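PDB 5MQO: Non-reducing end beta-L-arabinofuranosidase from Bacteroides thetaiotaomicron, which probably hydrolyses glycosidic bonds in complex plant pectin as a family GH127 glycoside hydrolase, perhaps acting as an aceric acidase. Local coordinates for residues S325-I330 with D401-E406; G480-L485 with N558-V563; P536-K541 with R601-Y606. All coordinates share one frame; numbering follows the deposited sequence.

Contact 1. Residues S325-I330 with D401-E406; sequences SIWNDI and DAKYAE
Trp327 NE1 donates its hydrogen bond to Asn392 OD1, which holds this corner of the indole, while Tyr404 CD1 packs against the same nitrogen over the ring face at 3.5 Å. The two rings form a T-shaped pair: the CD1/CE1 edge of Tyr404 points at one face of the tryptophan, above its five-membered ring, with centroids 4.7 Å apart and planes at 69°. Tyr404 CE1 comes closest to the ring junction, 3.5 Å from Trp327 CE2. With CG anti to the backbone N (chi1 174°), the indole is directed toward helix 402-416 and meets this edge. Lys403 serves the other end of the indole. Its extended chain runs past the six-membered ring and brings NZ obliquely to 3.3 Å from Trp327 CZ3. Asp401 is the N-cap of helix 402-416, OD1 accepting from Lys403 N at 3.1 Å and 167°. The contact joins helices 317-333 and 402-416 of the catalytic domain. Helix 382-399 lies against Tyr404 through Asn392, Met395 and Thr399, Tyr304 of helix 297-314 backs Ile326 and Ile330, and Arg534 of strand 529-535 packs on Ala402 and Ala405.

Contact 2. Residues G480-L485 with N558-V563; sequences GIYCNL and NTYAEV
Tyr560 reaches across to strand 480-483 and the residue just after it, and meets two partners in different ways: Tyr482 over its ring face and Asn484 at its hydroxyl. Its CG lies anti to the carbonyl carbon (chi1 -69°), beside the backbone N, and from there the ring extends to both. The face contact is compact. CD2 of Tyr482 stands 3.6 Å above the plane of the Tyr560 ring, almost over its centre, and is nearest Tyr560 CZ at 3.7 Å. The planes are turned 72° apart, a T-shaped pair in which Tyr482 supplies the edge and Tyr560 the face. Beyond the ring, Tyr560 OH donates to Asn484 OD1; the bond is modelled at 2.5 Å, shorter than is likely, and its exact length is doubtful. OD1 lies at the edge of the Tyr560 ring, close to its plane, while the amide itself is tilted 69° from that ring. Asn484 ND2 bonds to Thr475 OG1, so both ends fix which way the amide faces. The phenol of Tyr482 is held in turn by Ser477 OG, and its ring stacks on Phe532.

Tyr482 and Asn484 are buried, whereas Tyr560 is partly exposed, and the contact thins quickly. Cys483 O only skirts the ring edge, 4.3 Å from Tyr560 CE1, and the exposed Glu562 turns its carboxylate to Ser530 OG.

The strands are not paired directly: Tyr482 and Tyr560 meet across the intervening strand 529-535, near the outermost strand 559-565, with their CA atoms 8.0 Å apart. Both strands lie in the GH127 middle-domain region, in a mixed sheet to which strands 37-38 and 474-477 also contribute, consistent with the beta-sandwich domains that accompany the catalytic barrel in this family.

Contact 3. Residues P536-K541 with R601-Y606; sequences PEWCGK and RGPLVY
A chi1 of 56° sets CG of Trp538 between its own backbone N and carbonyl carbon, and chi2 of -99° then turns the indole flat against the backbone of Gly602. The glycine and Pro603 are the two central residues of a type II' beta turn, the tip of the hairpin that joins strands 596-601 and 604-609. The hairpin is closed by the reciprocal backbone bonds Arg601 N to Leu604 O (3.1 Å) and Leu604 N to Arg601 O (3.2 Å). Gly602 makes the closest fit: its CA sits 3.4 Å above the centroid of the six-membered ring and only 2° off the ring normal, a CH-pi contact. Phi is positive at this residue, and a beta carbon here would run into Pro603 CD. The peptide then passes over the five-membered ring, with Gly602 O 3.4 Å from Trp538 CG. Pro603 N lies over the same face toward the rim, 3.6 Å from Trp538 NE1, while Pro603 CD approaches Trp538 CZ2 on the six-membered ring at 3.8 Å. Exchanging Trp538 for an alanine would probably leave the glycine CA without its aromatic cover and open a gap between the two turns.

Trp538 comes from a type I turn, Pro536 to Cys539, in the loop after strand 529-535. The contact therefore joins the middle domain to the C-terminal domain. Asn414 of helix 402-416 steadies the hairpin, its amide bonding Pro603 O and Val605 N. On the opposite side of the indole Pro536 CB lies 3.2 Å above the ring plane, toward the rim.

The three contacts lie close together, their centres 16 to 17 Å apart, where the catalytic, middle and C-terminal domains of the chain come together. Contact 1 closes before the others open; contacts 2 and 3 cross, since segment 536-541 falls between the two segments of contact 2. Helix 402-416 runs past all three. Its first turn carries the tyrosine of contact 1, Lys403 and Glu406 pack on Asn558 of contact 2, and Glu406 OE1 probably accepts from Glu537 N of contact 3 at 3.0 Å. Asn558 also touches Glu537. Farther along, Asn414 bonds the 601-606 segment of the C-terminal domain, so this catalytic-domain helix packs against both beta domains.

Contact 1. Residues S325-I330 with D401-E406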
ATOM      1  N   SER A 325     -13.551 -13.774  -3.998  1.00 45.90           N
ATOM      2  CA  SER A 325     -14.026 -13.278  -5.313  1.00 49.35           C
ATOM      3  C   SER A 325     -13.903 -11.756  -5.450  1.00 47.95           C
ATOM      4  O   SER A 325     -13.760 -11.256  -6.558  1.00 46.50           O
ATOM      5  CB  SER A 325     -15.425 -13.795  -5.748  1.00 51.65           C
ATOM      6  OG  SER A 325     -16.312 -13.749  -4.670  1.00 54.66           O
ATOM      7  N   ILE A 326     -13.956 -11.031  -4.337  1.00 48.40           N
ATOM      8  CA  ILE A 326     -13.748  -9.575  -4.356  1.00 47.84           C
ATOM      9  C   ILE A 326     -12.268  -9.289  -4.693  1.00 48.01           C
ATOM     10  O   ILE A 326     -11.970  -8.403  -5.500  1.00 48.03           O
ATOM     11  CB  ILE A 326     -14.168  -8.908  -3.012  1.00 46.10           C
ATOM     12  CG1 ILE A 326     -15.654  -9.068  -2.806  1.00 46.22           C
ATOM     13  CG2 ILE A 326     -13.878  -7.407  -2.998  1.00 45.96           C
ATOM     14  CD1 ILE A 326     -16.143  -8.584  -1.455  1.00 47.31           C
ATOM     15  N   TRP A 327     -11.353 -10.027  -4.068  1.00 47.07           N
ATOM     16  CA  TRP A 327      -9.931  -9.819  -4.319  1.00 46.94           C
ATOM     17  C   TRP A 327      -9.719 -10.095  -5.788  1.00 47.55           C
ATOM     18  O   TRP A 327      -9.179  -9.276  -6.505  1.00 48.04           O
ATOM     19  CB  TRP A 327      -9.047 -10.726  -3.445  1.00 45.41           C
ATOM     20  CG  TRP A 327      -7.596 -10.632  -3.775  1.00 43.45           C
ATOM     21  CD1 TRP A 327      -6.706  -9.729  -3.293  1.00 43.37           C
ATOM     22  CD2 TRP A 327      -6.871 -11.477  -4.670  1.00 44.46           C
ATOM     23  NE1 TRP A 327      -5.456  -9.945  -3.847  1.00 43.67           N
ATOM     24  CE2 TRP A 327      -5.538 -11.017  -4.699  1.00 44.95           C
ATOM     25  CE3 TRP A 327      -7.219 -12.582  -5.463  1.00 46.01           C
ATOM     26  CZ2 TRP A 327      -4.538 -11.642  -5.494  1.00 45.62           C
ATOM     27  CZ3 TRP A 327      -6.221 -13.200  -6.259  1.00 45.65           C
ATOM     28  CH2 TRP A 327      -4.904 -12.723  -6.264  1.00 45.50           C
ATOM     29  N   ASN A 328     -10.213 -11.238  -6.219  1.00 48.31           N
ATOM     30  CA  ASN A 328     -10.141 -11.653  -7.592  1.00 50.48           C
ATOM     31  C   ASN A 328     -10.669 -10.607  -8.574  1.00 47.64           C
ATOM     32  O   ASN A 328     -10.039 -10.346  -9.576  1.00 48.05           O
ATOM     33  CB  ASN A 328     -10.931 -12.960  -7.757  1.00 54.46           C
ATOM     34  CG  ASN A 328     -10.608 -13.672  -9.043  1.00 57.86           C
ATOM     35  OD1 ASN A 328     -11.255 -13.444 -10.084  1.00 54.20           O
ATOM     36  ND2 ASN A 328      -9.575 -14.535  -8.989  1.00 60.87           N
ATOM     37  N   ASP A 329     -11.824 -10.024  -8.273  1.00 48.70           N
ATOM     38  CA  ASP A 329     -12.464  -8.972  -9.100  1.00 47.55           C
ATOM     39  C   ASP A 329     -11.564  -7.737  -9.262  1.00 48.06           C
ATOM     40  O   ASP A 329     -11.280  -7.286 -10.369  1.00 50.26           O
ATOM     41  CB  ASP A 329     -13.786  -8.524  -8.467  1.00 46.97           C
ATOM     42  CG  ASP A 329     -14.541  -7.538  -9.346  1.00 48.34           C
ATOM     43  OD1 ASP A 329     -14.394  -7.627 -10.586  1.00 48.20           O
ATOM     44  OD2 ASP A 329     -15.279  -6.677  -8.810  1.00 47.85           O
ATOM     45  N   ILE A 330     -11.094  -7.228  -8.143  1.00 45.57           N
ATOM     46  CA  ILE A 330     -10.154  -6.153  -8.134  1.00 46.77           C
ATOM     47  C   ILE A 330      -8.927  -6.441  -9.012  1.00 50.43           C
ATOM     48  O   ILE A 330      -8.564  -5.652  -9.884  1.00 54.29           O
ATOM     49  CB  ILE A 330      -9.687  -5.862  -6.680  1.00 46.13           C
ATOM     50  CG1 ILE A 330     -10.823  -5.234  -5.847  1.00 46.35           C
ATOM     51  CG2 ILE A 330      -8.493  -4.924  -6.678  1.00 46.03           C
ATOM     52  CD1 ILE A 330     -10.678  -5.416  -4.354  1.00 46.89           C
ATOM     53  N   ASP A 401      -0.319 -17.325   1.450  1.00 55.51           N
ATOM     54  CA  ASP A 401      -0.150 -17.392   0.003  1.00 54.38           C
ATOM     55  C   ASP A 401       0.662 -16.192  -0.475  1.00 55.16           C
ATOM     56  O   ASP A 401       0.266 -15.040  -0.298  1.00 55.40           O
ATOM     57  CB  ASP A 401      -1.525 -17.398  -0.651  1.00 54.47           C
ATOM     58  CG  ASP A 401      -1.504 -17.843  -2.119  1.00 53.81           C
ATOM     59  OD1 ASP A 401      -0.597 -17.440  -2.901  1.00 51.70           O
ATOM     60  OD2 ASP A 401      -2.451 -18.585  -2.481  1.00 54.31           O
ATOM     61  N   ALA A 402       1.801 -16.464  -1.099  1.00 56.50           N
ATOM     62  CA  ALA A 402       2.700 -15.402  -1.561  1.00 56.85           C
ATOM     63  C   ALA A 402       2.064 -14.409  -2.566  1.00 58.02           C
ATOM     64  O   ALA A 402       2.566 -13.282  -2.735  1.00 59.94           O
ATOM     65  CB  ALA A 402       3.941 -16.019  -2.170  1.00 55.97           C
ATOM     66  N   LYS A 403       0.985 -14.818  -3.238  1.00 56.07           N
ATOM     67  CA  LYS A 403       0.362 -13.956  -4.232  1.00 56.48           C
ATOM     68  C   LYS A 403      -0.213 -12.677  -3.607  1.00 55.59           C
ATOM     69  O   LYS A 403      -0.287 -11.650  -4.268  1.00 57.50           O
ATOM     70  CB  LYS A 403      -0.705 -14.714  -5.024  1.00 57.48           C
ATOM     71  CG  LYS A 403      -2.032 -14.885  -4.304  1.00 57.43           C
ATOM     72  CD  LYS A 403      -2.926 -15.869  -5.023  1.00 57.12           C
ATOM     73  CE  LYS A 403      -4.330 -15.874  -4.442  1.00 57.81           C
ATOM     74  NZ  LYS A 403      -5.302 -16.306  -5.481  1.00 58.11           N
ATOM     75  N   TYR A 404      -0.619 -12.742  -2.343  1.00 52.84           N
ATOM     76  CA  TYR A 404      -1.045 -11.548  -1.632  1.00 51.38           C
ATOM     77  C   TYR A 404       0.146 -10.659  -1.287  1.00 50.78           C
ATOM     78  O   TYR A 404       0.031  -9.439  -1.322  1.00 51.03           O
ATOM     79  CB  TYR A 404      -1.840 -11.913  -0.374  1.00 51.76           C
ATOM     80  CG  TYR A 404      -3.129 -12.660  -0.665  1.00 51.43           C
ATOM     81  CD1 TYR A 404      -4.174 -12.042  -1.382  1.00 50.77           C
ATOM     82  CD2 TYR A 404      -3.304 -13.978  -0.253  1.00 49.46           C
ATOM     83  CE1 TYR A 404      -5.348 -12.718  -1.651  1.00 49.98           C
ATOM     84  CE2 TYR A 404      -4.464 -14.655  -0.532  1.00 49.83           C
ATOM     85  CZ  TYR A 404      -5.481 -14.021  -1.223  1.00 51.22           C
ATOM     86  OH  TYR A 404      -6.637 -14.695  -1.492  1.00 53.09           O
ATOM     87  N   ALA A 405       1.291 -11.260  -0.975  1.00 50.80           N
ATOM     88  CA  ALA A 405       2.524 -10.485  -0.789  1.00 51.68           C
ATOM     89  C   ALA A 405       2.976  -9.669  -2.025  1.00 50.95           C
ATOM     90  O   ALA A 405       3.507  -8.554  -1.865  1.00 53.60           O
ATOM     91  CB  ALA A 405       3.659 -11.377  -0.296  1.00 52.49           C
ATOM     92  N   GLU A 406       2.771 -10.212  -3.223  1.00 49.25           N
ATOM     93  CA  GLU A 406       3.064  -9.505  -4.475  1.00 50.97           C
ATOM     94  C   GLU A 406       2.329  -8.163  -4.558  1.00 51.42           C
ATOM     95  O   GLU A 406       2.927  -7.120  -4.879  1.00 52.77           O
ATOM     96  CB  GLU A 406       2.659 -10.383  -5.667  1.00 52.25           C
ATOM     97  CG  GLU A 406       3.080  -9.896  -7.048  1.00 52.72           C
ATOM     98  CD  GLU A 406       4.572  -9.716  -7.215  1.00 54.37           C
ATOM     99  OE1 GLU A 406       5.354 -10.554  -6.717  1.00 56.31           O
ATOM    100  OE2 GLU A 406       4.977  -8.726  -7.853  1.00 57.73           O
TER

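Contact 2. Residues G480-L485 with N558-V563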
ATOM      1  N   GLY A 480       8.986 -21.124  10.724  1.00 65.75           N
ATOM      2  CA  GLY A 480      10.168 -20.284  10.476  1.00 65.68           C
ATOM      3  C   GLY A 480       9.858 -18.830  10.106  1.00 65.45           C
ATOM      4  O   GLY A 480       8.878 -18.270  10.577  1.00 66.75           O
ATOM      5  N   ILE A 481      10.704 -18.245   9.247  1.00 65.49           N
ATOM      6  CA  ILE A 481      10.696 -16.820   8.881  1.00 63.14           C
ATOM      7  C   ILE A 481      10.568 -16.589   7.363  1.00 62.28           C
ATOM      8  O   ILE A 481      11.289 -17.190   6.563  1.00 61.37           O
ATOM      9  CB  ILE A 481      12.009 -16.172   9.344  1.00 64.75           C
ATOM     10  CG1 ILE A 481      12.122 -16.338  10.865  1.00 66.76           C
ATOM     11  CG2 ILE A 481      12.115 -14.706   8.894  1.00 62.72           C
ATOM     12  CD1 ILE A 481      13.434 -15.879  11.447  1.00 67.24           C
ATOM     13  N   TYR A 482       9.690 -15.656   6.988  1.00 61.16           N
ATOM     14  CA  TYR A 482       9.385 -15.377   5.586  1.00 59.15           C
ATOM     15  C   TYR A 482       9.941 -14.039   5.137  1.00 59.48           C
ATOM     16  O   TYR A 482       9.667 -13.016   5.771  1.00 59.28           O
ATOM     17  CB  TYR A 482       7.875 -15.380   5.393  1.00 57.04           C
ATOM     18  CG  TYR A 482       7.240 -16.715   5.689  1.00 56.29           C
ATOM     19  CD1 TYR A 482       7.056 -17.144   7.012  1.00 57.23           C
ATOM     20  CD2 TYR A 482       6.821 -17.557   4.659  1.00 55.00           C
ATOM     21  CE1 TYR A 482       6.461 -18.366   7.295  1.00 58.05           C
ATOM     22  CE2 TYR A 482       6.231 -18.790   4.936  1.00 56.41           C
ATOM     23  CZ  TYR A 482       6.059 -19.195   6.249  1.00 56.99           C
ATOM     24  OH  TYR A 482       5.481 -20.402   6.526  1.00 57.22           O
ATOM     25  N   CYS A 483      10.716 -14.040   4.052  1.00 58.42           N
ATOM     26  CA  CYS A 483      11.163 -12.780   3.456  1.00 58.29           C
ATOM     27  C   CYS A 483      10.131 -12.335   2.408  1.00 57.48           C
ATOM     28  O   CYS A 483      10.044 -12.917   1.320  1.00 55.67           O
ATOM     29  CB  CYS A 483      12.561 -12.902   2.842  1.00 59.15           C
ATOM     30  SG  CYS A 483      13.797 -13.593   3.971  1.00 60.68           S
ATOM     31  N   ASN A 484       9.380 -11.292   2.753  1.00 55.24           N
ATOM     32  CA  ASN A 484       8.335 -10.767   1.916  1.00 56.89           C
ATOM     33  C   ASN A 484       8.718  -9.533   1.094  1.00 56.83           C
ATOM     34  O   ASN A 484       8.495  -9.517  -0.107  1.00 55.80           O
ATOM     35  CB  ASN A 484       7.128 -10.482   2.790  1.00 58.21           C
ATOM     36  CG  ASN A 484       6.480 -11.752   3.277  1.00 58.31           C
ATOM     37  OD1 ASN A 484       6.121 -12.589   2.476  1.00 59.94           O
ATOM     38  ND2 ASN A 484       6.340 -11.906   4.583  1.00 59.87           N
ATOM     39  N   LEU A 485       9.267  -8.495   1.715  1.00 57.86           N
ATOM     40  CA  LEU A 485       9.705  -7.317   0.952  1.00 58.63           C
ATOM     41  C   LEU A 485      11.180  -7.142   1.100  1.00 59.54           C
ATOM     42  O   LEU A 485      11.629  -6.752   2.170  1.00 58.39           O
ATOM     43  CB  LEU A 485       9.031  -6.016   1.390  1.00 59.09           C
ATOM     44  CG  LEU A 485       7.507  -5.859   1.300  1.00 60.39           C
ATOM     45  CD1 LEU A 485       7.162  -4.377   1.195  1.00 60.84           C
ATOM     46  CD2 LEU A 485       6.872  -6.667   0.176  1.00 59.29           C
ATOM     47  N   ASN A 558       5.519 -16.444  -7.720  1.00 70.44           N
ATOM     48  CA  ASN A 558       4.407 -16.208  -6.805  1.00 67.85           C
ATOM     49  C   ASN A 558       4.203 -17.306  -5.775  1.00 66.76           C
ATOM     50  O   ASN A 558       3.080 -17.667  -5.482  1.00 68.58           O
ATOM     51  CB  ASN A 558       3.114 -15.949  -7.604  1.00 64.54           C
ATOM     52  CG  ASN A 558       2.543 -14.588  -7.344  1.00 63.12           C
ATOM     53  OD1 ASN A 558       3.111 -13.802  -6.602  1.00 66.07           O
ATOM     54  ND2 ASN A 558       1.419 -14.298  -7.959  1.00 62.16           N
ATOM     55  N   THR A 559       5.295 -17.833  -5.239  1.00 66.37           N
ATOM     56  CA  THR A 559       5.250 -18.831  -4.162  1.00 67.99           C
ATOM     57  C   THR A 559       6.512 -18.693  -3.321  1.00 64.71           C
ATOM     58  O   THR A 559       7.473 -18.089  -3.790  1.00 64.79           O
ATOM     59  CB  THR A 559       5.272 -20.244  -4.743  1.00 71.64           C
ATOM     60  OG1 THR A 559       6.456 -20.391  -5.536  1.00 72.03           O
ATOM     61  CG2 THR A 559       4.028 -20.516  -5.614  1.00 71.24           C
ATOM     62  N   TYR A 560       6.535 -19.268  -2.117  1.00 60.70           N
ATOM     63  CA  TYR A 560       7.760 -19.228  -1.280  1.00 59.90           C
ATOM     64  C   TYR A 560       8.721 -20.365  -1.562  1.00 59.85           C
ATOM     65  O   TYR A 560       8.302 -21.537  -1.556  1.00 57.40           O
ATOM     66  CB  TYR A 560       7.440 -19.294   0.217  1.00 59.50           C
ATOM     67  CG  TYR A 560       6.754 -18.071   0.739  1.00 57.24           C
ATOM     68  CD1 TYR A 560       7.452 -16.875   0.900  1.00 56.41           C
ATOM     69  CD2 TYR A 560       5.398 -18.098   1.055  1.00 56.89           C
ATOM     70  CE1 TYR A 560       6.819 -15.737   1.359  1.00 55.61           C
ATOM     71  CE2 TYR A 560       4.765 -16.966   1.523  1.00 56.58           C
ATOM     72  CZ  TYR A 560       5.477 -15.793   1.680  1.00 54.42           C
ATOM     73  OH  TYR A 560       4.834 -14.692   2.156  1.00 52.43           O
ATOM     74  N   ALA A 561       9.999 -20.021  -1.776  1.00 60.81           N
ATOM     75  CA  ALA A 561      11.086 -21.016  -1.770  1.00 62.20           C
ATOM     76  C   ALA A 561      11.491 -21.249  -0.315  1.00 64.19           C
ATOM     77  O   ALA A 561      11.897 -20.306   0.371  1.00 63.66           O
ATOM     78  CB  ALA A 561      12.273 -20.544  -2.588  1.00 60.60           C
ATOM     79  N   GLU A 562      11.343 -22.491   0.150  1.00 66.87           N
ATOM     80  CA  GLU A 562      11.657 -22.872   1.532  1.00 70.69           C
ATOM     81  C   GLU A 562      13.101 -23.378   1.609  1.00 71.96           C
ATOM     82  O   GLU A 562      13.583 -24.035   0.683  1.00 74.55           O
ATOM     83  CB  GLU A 562      10.700 -23.972   2.009  1.00 71.67           C
ATOM     84  CG  GLU A 562      10.852 -24.334   3.479  1.00 74.16           C
ATOM     85  CD  GLU A 562       9.923 -25.448   3.928  1.00 77.97           C
ATOM     86  OE1 GLU A 562       9.233 -26.052   3.077  1.00 82.49           O
ATOM     87  OE2 GLU A 562       9.891 -25.729   5.144  1.00 78.71           O
ATOM     88  N   VAL A 563      13.787 -23.067   2.702  1.00 71.97           N
ATOM     89  CA  VAL A 563      15.138 -23.592   2.961  1.00 74.03           C
ATOM     90  C   VAL A 563      15.168 -24.098   4.399  1.00 72.47           C
ATOM     91  O   VAL A 563      15.399 -23.314   5.308  1.00 70.14           O
ATOM     92  CB  VAL A 563      16.240 -22.520   2.709  1.00 74.99           C
ATOM     93  CG1 VAL A 563      17.636 -23.110   2.872  1.00 76.43           C
ATOM     94  CG2 VAL A 563      16.121 -21.941   1.308  1.00 76.49           C
TER

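Contact 3. Residues P536-K541 with R601-Y606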
ATOM      1  N   PRO A 536       8.952 -13.368  -6.593  1.00 58.63           N
ATOM      2  CA  PRO A 536       8.000 -12.465  -7.272  1.00 58.72           C
ATOM      3  C   PRO A 536       7.322 -13.019  -8.524  1.00 57.37           C
ATOM      4  O   PRO A 536       7.922 -13.791  -9.263  1.00 54.29           O
ATOM      5  CB  PRO A 536       8.854 -11.241  -7.626  1.00 58.05           C
ATOM      6  CG  PRO A 536       9.852 -11.184  -6.529  1.00 58.98           C
ATOM      7  CD  PRO A 536      10.139 -12.618  -6.132  1.00 58.51           C
ATOM      8  N   GLU A 537       6.065 -12.610  -8.711  1.00 59.84           N
ATOM      9  CA  GLU A 537       5.234 -12.997  -9.846  1.00 59.89           C
ATOM     10  C   GLU A 537       5.926 -12.573 -11.117  1.00 58.44           C
ATOM     11  O   GLU A 537       5.951 -13.318 -12.082  1.00 59.10           O
ATOM     12  CB  GLU A 537       3.842 -12.349  -9.755  1.00 62.57           C
ATOM     13  CG  GLU A 537       2.824 -12.968 -10.715  1.00 65.57           C
ATOM     14  CD  GLU A 537       1.466 -12.280 -10.746  1.00 65.45           C
ATOM     15  OE1 GLU A 537       1.300 -11.197 -10.152  1.00 71.45           O
ATOM     16  OE2 GLU A 537       0.543 -12.827 -11.380  1.00 64.52           O
ATOM     17  N   TRP A 538       6.530 -11.395 -11.098  1.00 57.12           N
ATOM     18  CA  TRP A 538       7.347 -10.940 -12.231  1.00 58.93           C
ATOM     19  C   TRP A 538       8.617 -11.747 -12.567  1.00 60.40           C
ATOM     20  O   TRP A 538       9.171 -11.549 -13.643  1.00 59.31           O
ATOM     21  CB  TRP A 538       7.709  -9.450 -12.088  1.00 56.98           C
ATOM     22  CG  TRP A 538       8.387  -9.059 -10.842  1.00 55.89           C
ATOM     23  CD1 TRP A 538       7.808  -8.492  -9.763  1.00 56.34           C
ATOM     24  CD2 TRP A 538       9.789  -9.159 -10.541  1.00 57.25           C
ATOM     25  NE1 TRP A 538       8.746  -8.229  -8.795  1.00 57.51           N
ATOM     26  CE2 TRP A 538       9.972  -8.640  -9.239  1.00 57.60           C
ATOM     27  CE3 TRP A 538      10.908  -9.640 -11.238  1.00 57.06           C
ATOM     28  CZ2 TRP A 538      11.236  -8.591  -8.609  1.00 58.19           C
ATOM     29  CZ3 TRP A 538      12.168  -9.601 -10.606  1.00 57.43           C
ATOM     30  CH2 TRP A 538      12.315  -9.078  -9.305  1.00 57.24           C
ATOM     31  N   CYS A 539       9.082 -12.627 -11.675  1.00 65.08           N
ATOM     32  CA  CYS A 539      10.405 -13.279 -11.815  1.00 70.42           C
ATOM     33  C   CYS A 539      10.389 -14.663 -12.489  1.00 78.91           C
ATOM     34  O   CYS A 539       9.893 -15.662 -11.900  1.00 79.59           O
ATOM     35  CB  CYS A 539      11.084 -13.421 -10.449  1.00 69.80           C
ATOM     36  SG  CYS A 539      12.732 -14.171 -10.532  1.00 63.29           S
ATOM     37  N   GLY A 540      10.998 -14.718 -13.684  1.00 80.88           N
ATOM     38  CA  GLY A 540      11.047 -15.933 -14.503  1.00 83.04           C
ATOM     39  C   GLY A 540      12.152 -16.945 -14.199  1.00 84.55           C
ATOM     40  O   GLY A 540      11.989 -18.146 -14.481  1.00 81.16           O
ATOM     41  N   LYS A 541      13.282 -16.466 -13.666  1.00 83.88           N
ATOM     42  CA  LYS A 541      14.371 -17.347 -13.208  1.00 83.40           C
ATOM     43  C   LYS A 541      14.825 -16.868 -11.862  1.00 74.00           C
ATOM     44  O   LYS A 541      14.959 -15.673 -11.646  1.00 71.07           O
ATOM     45  CB  LYS A 541      15.572 -17.350 -14.186  1.00 90.97           C
ATOM     46  CG  LYS A 541      15.310 -18.134 -15.475  1.00 99.60           C
ATOM     47  CD  LYS A 541      15.747 -17.433 -16.776  1.00103.41           C
ATOM     48  CE  LYS A 541      14.722 -17.631 -17.907  1.00102.44           C
ATOM     49  NZ  LYS A 541      15.326 -17.517 -19.267  1.00101.29           N
ATOM     50  N   ARG A 601      10.494  -3.192 -14.567  1.00 53.85           N
ATOM     51  CA  ARG A 601      11.757  -3.865 -14.282  1.00 55.55           C
ATOM     52  C   ARG A 601      11.692  -4.282 -12.829  1.00 55.84           C
ATOM     53  O   ARG A 601      11.569  -3.435 -11.918  1.00 55.56           O
ATOM     54  CB  ARG A 601      12.966  -2.958 -14.526  1.00 57.81           C
ATOM     55  CG  ARG A 601      14.290  -3.591 -14.147  1.00 59.99           C
ATOM     56  CD  ARG A 601      15.502  -2.997 -14.863  1.00 62.26           C
ATOM     57  NE  ARG A 601      16.670  -3.823 -14.514  1.00 63.75           N
ATOM     58  CZ  ARG A 601      17.498  -3.626 -13.479  1.00 62.99           C
ATOM     59  NH1 ARG A 601      17.403  -2.559 -12.662  1.00 61.55           N
ATOM     60  NH2 ARG A 601      18.467  -4.510 -13.277  1.00 62.57           N
ATOM     61  N   GLY A 602      11.745  -5.588 -12.600  1.00 55.28           N
ATOM     62  CA  GLY A 602      11.502  -6.075 -11.270  1.00 53.72           C
ATOM     63  C   GLY A 602      10.107  -5.618 -10.868  1.00 53.47           C
ATOM     64  O   GLY A 602       9.156  -5.800 -11.670  1.00 53.94           O
ATOM     65  N   PRO A 603       9.977  -4.999  -9.660  1.00 51.32           N
ATOM     66  CA  PRO A 603       8.702  -4.560  -9.093  1.00 48.15           C
ATOM     67  C   PRO A 603       8.271  -3.148  -9.452  1.00 47.71           C
ATOM     68  O   PRO A 603       7.143  -2.747  -9.087  1.00 47.65           O
ATOM     69  CB  PRO A 603       8.947  -4.639  -7.594  1.00 48.34           C
ATOM     70  CG  PRO A 603      10.388  -4.266  -7.449  1.00 51.03           C
ATOM     71  CD  PRO A 603      11.088  -4.761  -8.704  1.00 51.12           C
ATOM     72  N   LEU A 604       9.121  -2.400 -10.149  1.00 47.96           N
ATOM     73  CA  LEU A 604       8.808  -1.004 -10.456  1.00 50.17           C
ATOM     74  C   LEU A 604       8.149  -0.882 -11.803  1.00 49.68           C
ATOM     75  O   LEU A 604       8.669  -1.350 -12.804  1.00 54.20           O
ATOM     76  CB  LEU A 604      10.059  -0.129 -10.433  1.00 51.42           C
ATOM     77  CG  LEU A 604      10.769  -0.051  -9.072  1.00 53.32           C
ATOM     78  CD1 LEU A 604      12.007   0.827  -9.178  1.00 53.93           C
ATOM     79  CD2 LEU A 604       9.869   0.458  -7.951  1.00 54.18           C
ATOM     80  N   VAL A 605       6.997  -0.244 -11.826  1.00 50.19           N
ATOM     81  CA  VAL A 605       6.356   0.180 -13.079  1.00 49.49           C
ATOM     82  C   VAL A 605       7.090   1.421 -13.519  1.00 48.85           C
ATOM     83  O   VAL A 605       7.354   2.321 -12.703  1.00 48.29           O
ATOM     84  CB  VAL A 605       4.853   0.486 -12.857  1.00 48.29           C
ATOM     85  CG1 VAL A 605       4.204   1.125 -14.090  1.00 47.75           C
ATOM     86  CG2 VAL A 605       4.161  -0.798 -12.437  1.00 47.13           C
ATOM     87  N   TYR A 606       7.453   1.452 -14.789  1.00 48.57           N
ATOM     88  CA  TYR A 606       8.113   2.621 -15.335  1.00 50.79           C
ATOM     89  C   TYR A 606       7.124   3.487 -16.111  1.00 50.58           C
ATOM     90  O   TYR A 606       6.060   3.024 -16.542  1.00 49.15           O
ATOM     91  CB  TYR A 606       9.311   2.219 -16.202  1.00 51.25           C
ATOM     92  CG  TYR A 606      10.573   2.019 -15.392  1.00 51.58           C
ATOM     93  CD1 TYR A 606      10.763   0.861 -14.633  1.00 52.35           C
ATOM     94  CD2 TYR A 606      11.558   2.983 -15.371  1.00 50.62           C
ATOM     95  CE1 TYR A 606      11.898   0.679 -13.866  1.00 51.59           C
ATOM     96  CE2 TYR A 606      12.705   2.811 -14.634  1.00 53.12           C
ATOM     97  CZ  TYR A 606      12.876   1.653 -13.876  1.00 53.36           C
ATOM     98  OH  TYR A 606      14.006   1.469 -13.117  1.00 53.78           O
TER